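Local coordinates for protein N-acetylneuraminate epimerase (Escherichia coli, PDB 2UVK) that interconverts the alpha- and beta-anomers of N-acetylneuraminate (sialic acid), speeding their equilibration in the periplasm as a homodimeric Kelch-repeat beta-propeller enzyme, at residues N207-E221 / N232-A244. Numbering follows the deposited sequence.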
loop_
_atom_site.group_PDB
_atom_site.type_symbol
_atom_site.label_atom_id
_atom_site.label_comp_id
_atom_site.label_asym_id
_atom_site.label_seq_id
_atom_site.Cartn_x
_atom_site.Cartn_y
_atom_site.Cartn_z
ATOM N N ASN B 207 16.165 11.701 8.896
ATOM C CA ASN B 207 16.770 10.393 8.786
ATOM C C ASN B 207 15.715 9.264 8.677
ATOM O O ASN B 207 14.692 9.466 8.028
ATOM C CB ASN B 207 17.774 10.151 9.932
ATOM C CG ASN B 207 19.041 10.984 9.833
ATOM O OD1 ASN B 207 19.098 12.076 9.202
ATOM N ND2 ASN B 207 20.065 10.488 10.471
ATOM N N GLY B 208 15.949 8.102 9.314
ATOM C CA GLY B 208 15.094 6.934 9.118
ATOM C C GLY B 208 15.717 5.847 8.266
ATOM O O GLY B 208 16.716 6.081 7.548
ATOM N N GLU B 209 15.126 4.664 8.301
ATOM C CA GLU B 209 15.549 3.575 7.423
ATOM C C GLU B 209 14.994 3.785 6.037
ATOM O O GLU B 209 13.808 4.074 5.900
ATOM C CB GLU B 209 15.036 2.222 7.919
ATOM C CG GLU B 209 15.804 1.636 9.073
ATOM C CD GLU B 209 15.475 0.146 9.273
ATOM O OE1 GLU B 209 14.316 -0.238 9.082
ATOM O OE2 GLU B 209 16.401 -0.658 9.527
ATOM N N ALA B 210 15.846 3.648 4.998
ATOM C CA ALA B 210 15.382 3.570 3.607
ATOM C C ALA B 210 14.994 2.164 3.185
ATOM O O ALA B 210 14.242 1.981 2.252
ATOM C CB ALA B 210 16.447 4.116 2.623
ATOM N N LYS B 211 15.522 1.166 3.896
ATOM C CA LYS B 211 15.130 -0.230 3.719
ATOM C C LYS B 211 15.628 -0.929 4.966
ATOM O O LYS B 211 16.396 -0.348 5.712
ATOM C CB LYS B 211 15.749 -0.848 2.462
ATOM C CG LYS B 211 17.285 -0.861 2.407
ATOM C CD LYS B 211 17.805 -1.935 1.427
ATOM C CE LYS B 211 17.734 -3.323 2.047
ATOM N NZ LYS B 211 18.293 -4.366 1.111
ATOM N N PRO B 212 15.194 -2.176 5.200
ATOM C CA PRO B 212 15.725 -2.871 6.376
ATOM C C PRO B 212 17.250 -2.877 6.410
ATOM O O PRO B 212 17.868 -3.313 5.434
ATOM C CB PRO B 212 15.106 -4.253 6.256
ATOM C CG PRO B 212 13.828 -4.015 5.534
ATOM C CD PRO B 212 14.193 -2.986 4.494
ATOM N N GLY B 213 17.827 -2.295 7.466
ATOM C CA GLY B 213 19.277 -2.219 7.666
ATOM C C GLY B 213 20.058 -1.099 6.995
ATOM O O GLY B 213 21.293 -1.026 7.108
ATOM N N LEU B 214 19.361 -0.225 6.290
ATOM C CA LEU B 214 19.979 0.929 5.663
ATOM C C LEU B 214 19.221 2.188 6.006
ATOM O O LEU B 214 18.026 2.287 5.718
ATOM C CB LEU B 214 19.945 0.759 4.160
ATOM C CG LEU B 214 20.530 1.926 3.365
ATOM C CD1 LEU B 214 22.072 2.031 3.517
ATOM C CD2 LEU B 214 20.110 1.800 1.911
ATOM N N ARG B 215 19.915 3.138 6.604
ATOM C CA ARG B 215 19.350 4.430 6.927
ATOM C C ARG B 215 19.815 5.504 5.948
ATOM O O ARG B 215 20.798 5.309 5.189
ATOM C CB ARG B 215 19.741 4.805 8.332
ATOM C CG ARG B 215 19.044 3.964 9.393
ATOM C CD ARG B 215 20.021 3.314 10.306
ATOM N NE ARG B 215 19.354 2.522 11.343
ATOM C CZ ARG B 215 18.942 1.264 11.195
ATOM N NH1 ARG B 215 19.061 0.620 10.038
ATOM N NH2 ARG B 215 18.350 0.654 12.216
ATOM N N THR B 216 19.110 6.620 5.993
ATOM C CA THR B 216 19.419 7.827 5.233
ATOM C C THR B 216 19.810 8.963 6.183
ATOM O O THR B 216 19.300 9.028 7.308
ATOM C CB THR B 216 18.231 8.267 4.370
ATOM O OG1 THR B 216 18.597 9.417 3.595
ATOM C CG2 THR B 216 17.037 8.625 5.217
ATOM N N ASP B 217 20.746 9.835 5.762
ATOM C CA ASP B 217 21.060 11.039 6.522
ATOM C C ASP B 217 20.219 12.232 6.039
ATOM O O ASP B 217 20.417 13.354 6.490
ATOM C CB ASP B 217 22.564 11.358 6.461
ATOM C CG ASP B 217 23.020 11.730 5.089
ATOM O OD1 ASP B 217 22.263 11.493 4.131
ATOM O OD2 ASP B 217 24.155 12.265 4.978
ATOM N N ALA B 218 19.224 11.960 5.187
ATOM C CA ALA B 218 18.384 13.012 4.645
ATOM C C ALA B 218 17.559 13.719 5.716
ATOM O O ALA B 218 17.208 13.129 6.771
ATOM C CB ALA B 218 17.478 12.461 3.562
ATOM N N VAL B 219 17.193 14.958 5.402
ATOM C CA VAL B 219 16.271 15.768 6.152
ATOM C C VAL B 219 15.340 16.376 5.140
ATOM O O VAL B 219 15.783 17.102 4.254
ATOM C CB VAL B 219 16.957 16.902 6.905
ATOM C CG1 VAL B 219 15.941 17.794 7.617
ATOM C CG2 VAL B 219 18.006 16.330 7.829
ATOM N N PHE B 220 14.055 16.066 5.233
ATOM C CA PHE B 220 13.054 16.634 4.352
ATOM C C PHE B 220 12.210 17.662 5.074
ATOM O O PHE B 220 11.854 17.486 6.226
ATOM C CB PHE B 220 12.152 15.544 3.799
ATOM C CG PHE B 220 12.894 14.444 3.104
ATOM C CD1 PHE B 220 13.377 14.626 1.822
ATOM C CD2 PHE B 220 13.091 13.209 3.724
ATOM C CE1 PHE B 220 14.050 13.639 1.188
ATOM C CE2 PHE B 220 13.758 12.191 3.075
ATOM C CZ PHE B 220 14.237 12.403 1.799
ATOM N N GLU B 221 11.866 18.736 4.365
ATOM C CA GLU B 221 10.994 19.747 4.867
ATOM C C GLU B 221 9.718 19.748 4.047
ATOM O O GLU B 221 9.738 19.823 2.801
ATOM C CB GLU B 221 11.696 21.104 4.732
ATOM C CG GLU B 221 10.959 22.252 5.307
ATOM C CD GLU B 221 11.745 23.500 5.072
ATOM O OE1 GLU B 221 11.643 24.017 3.926
ATOM O OE2 GLU B 221 12.518 23.871 5.993
ATOM N N ASN B 232 11.052 19.837 0.202
ATOM C CA ASN B 232 12.439 20.263 0.017
ATOM C C ASN B 232 13.375 19.287 0.702
ATOM O O ASN B 232 13.089 18.792 1.807
ATOM C CB ASN B 232 12.666 21.640 0.662
ATOM C CG ASN B 232 11.820 22.733 0.055
ATOM O OD1 ASN B 232 11.062 23.424 0.762
ATOM N ND2 ASN B 232 11.948 22.918 -1.251
ATOM N N LYS B 233 14.491 18.993 0.058
ATOM C CA LYS B 233 15.608 18.331 0.692
ATOM C C LYS B 233 16.471 19.364 1.354
ATOM O O LYS B 233 17.029 20.233 0.675
ATOM C CB LYS B 233 16.468 17.573 -0.309
ATOM C CG LYS B 233 15.924 16.244 -0.732
ATOM C CD LYS B 233 16.865 15.587 -1.725
ATOM C CE LYS B 233 16.483 14.167 -2.019
ATOM N NZ LYS B 233 17.398 13.586 -3.019
ATOM N N LEU B 234 16.604 19.281 2.661
ATOM C CA LEU B 234 17.455 20.165 3.407
ATOM C C LEU B 234 18.848 19.570 3.530
ATOM O O LEU B 234 19.123 18.475 3.044
ATOM C CB LEU B 234 16.874 20.500 4.789
ATOM C CG LEU B 234 15.499 21.151 4.893
ATOM C CD1 LEU B 234 15.253 21.628 6.336
ATOM C CD2 LEU B 234 15.363 22.301 3.889
ATOM N N ALA B 235 19.739 20.293 4.198
ATOM C CA ALA B 235 21.055 19.762 4.479
ATOM C C ALA B 235 20.896 18.533 5.350
ATOM O O ALA B 235 20.069 18.534 6.252
ATOM C CB ALA B 235 21.913 20.794 5.198
ATOM N N PRO B 236 21.663 17.485 5.061
ATOM C CA PRO B 236 21.603 16.284 5.862
ATOM C C PRO B 236 22.226 16.427 7.234
ATOM O O PRO B 236 22.922 17.408 7.543
ATOM C CB PRO B 236 22.378 15.278 5.026
ATOM C CG PRO B 236 23.303 16.119 4.179
ATOM C CD PRO B 236 22.599 17.368 3.931
ATOM N N VAL B 237 21.987 15.396 8.048
ATOM C CA VAL B 237 22.468 15.362 9.403
ATOM C C VAL B 237 22.721 13.903 9.774
ATOM O O VAL B 237 22.097 12.983 9.230
ATOM C CB VAL B 237 21.480 16.054 10.369
ATOM C CG1 VAL B 237 20.198 15.239 10.484
ATOM C CG2 VAL B 237 22.103 16.271 11.746
ATOM N N SER B 238 23.655 13.713 10.690
ATOM C CA SER B 238 24.145 12.398 11.061
ATOM C C SER B 238 24.775 11.681 9.860
ATOM O O SER B 238 24.617 10.486 9.650
ATOM C CB SER B 238 23.029 11.571 11.739
ATOM O OG SER B 238 23.597 10.678 12.677
ATOM N N SER B 239 25.545 12.432 9.072
ATOM C CA SER B 239 26.152 11.873 7.878
ATOM C C SER B 239 27.405 11.085 8.245
ATOM O O SER B 239 28.067 11.371 9.244
ATOM C CB SER B 239 26.525 12.977 6.876
ATOM O OG SER B 239 25.479 13.914 6.677
ATOM N N PRO B 240 27.757 10.105 7.418
ATOM C CA PRO B 240 27.129 9.726 6.169
ATOM C C PRO B 240 25.992 8.712 6.235
ATOM O O PRO B 240 25.207 8.653 5.292
ATOM C CB PRO B 240 28.293 9.099 5.403
ATOM C CG PRO B 240 29.080 8.450 6.464
ATOM C CD PRO B 240 28.974 9.319 7.669
ATOM N N ASP B 241 25.935 7.929 7.312
ATOM C CA ASP B 241 25.116 6.709 7.347
ATOM C C ASP B 241 23.673 6.976 7.783
ATOM O O ASP B 241 22.788 6.232 7.392
ATOM C CB ASP B 241 25.701 5.656 8.311
ATOM C CG ASP B 241 26.948 4.969 7.763
ATOM O OD1 ASP B 241 26.881 4.396 6.657
ATOM O OD2 ASP B 241 27.974 4.971 8.476
ATOM N N GLY B 242 23.463 7.991 8.604
ATOM C CA GLY B 242 22.130 8.282 9.135
ATOM C C GLY B 242 21.841 7.370 10.305
ATOM O O GLY B 242 22.587 6.443 10.597
ATOM N N VAL B 243 20.765 7.701 11.012
ATOM C CA VAL B 243 20.235 6.848 12.076
ATOM C C VAL B 243 18.757 6.608 11.830
ATOM O O VAL B 243 18.134 7.220 10.968
ATOM C CB VAL B 243 20.414 7.486 13.475
ATOM C CG1 VAL B 243 21.895 7.657 13.798
ATOM C CG2 VAL B 243 19.647 8.800 13.564
ATOM N N ALA B 244 18.190 5.712 12.623
ATOM C CA ALA B 244 16.754 5.605 12.733
ATOM C C ALA B 244 16.389 5.595 14.227
ATOM O O ALA B 244 17.219 5.294 15.080
ATOM C CB ALA B 244 16.239 4.386 12.035
HETATM O O HOH W 1 22.839 7.270 4.577
HETATM O O HOH W 2 22.794 3.421 7.066
HETATM O O HOH W 3 18.287 15.844 2.700
#
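D217 grips the loop 236-242 through both its side chain and its backbone. S239 OG donates to D217 OD2 over 2.7 Å, arriving on the anti side and 24° out of the carboxylate plane, while V237 N reaches D217 O at 3.0 Å. With CG between the backbone N and the carbonyl carbon (chi1 66°), the carboxylate lies alongside the proline ring, and P236 CB is 3.5 Å from D217 OD2. With alanine at D217, the S239 hydroxyl is likely to lose its acceptor and P236 CB its carboxylate neighbour, leaving the S239-P240 turn less firmly held to segment 207-221. Toward the outer edge of the blade, E221 and N232 exchange two backbone bonds as an antiparallel hydrogen-bonded pair, and L234 N continues the pattern to V219 O at 2.8 Å. Beside this bond, a water accepts from V219 N and donates to L234 O. At the other end G208 N donates to V243 O, and a second water links R215 N to D241 O. R215 lays its CG 3.6 Å from V243 C; its NE donates a hydrogen bond to A261 O of the next blade, and NH1 forms a salt bridge with E209, the predicted proton acceptor. In the apolar packing, V219 CG2 lies 3.6 Å from V237 CG1, and L234 CG lies 3.8 Å from E221 CB, with E221 OE2 hydrogen-bonded to W204 NE1. G242 packs its CA 3.5 Å from T216 O, where a side chain would collide with that carbonyl. The contact thus closes the outer hairpin at one end and, along the rest, ties the loop between the blade's second and third strands to the connection into strand 247-251, holding the arginine that pairs with the predicted catalytic glutamate against that connection.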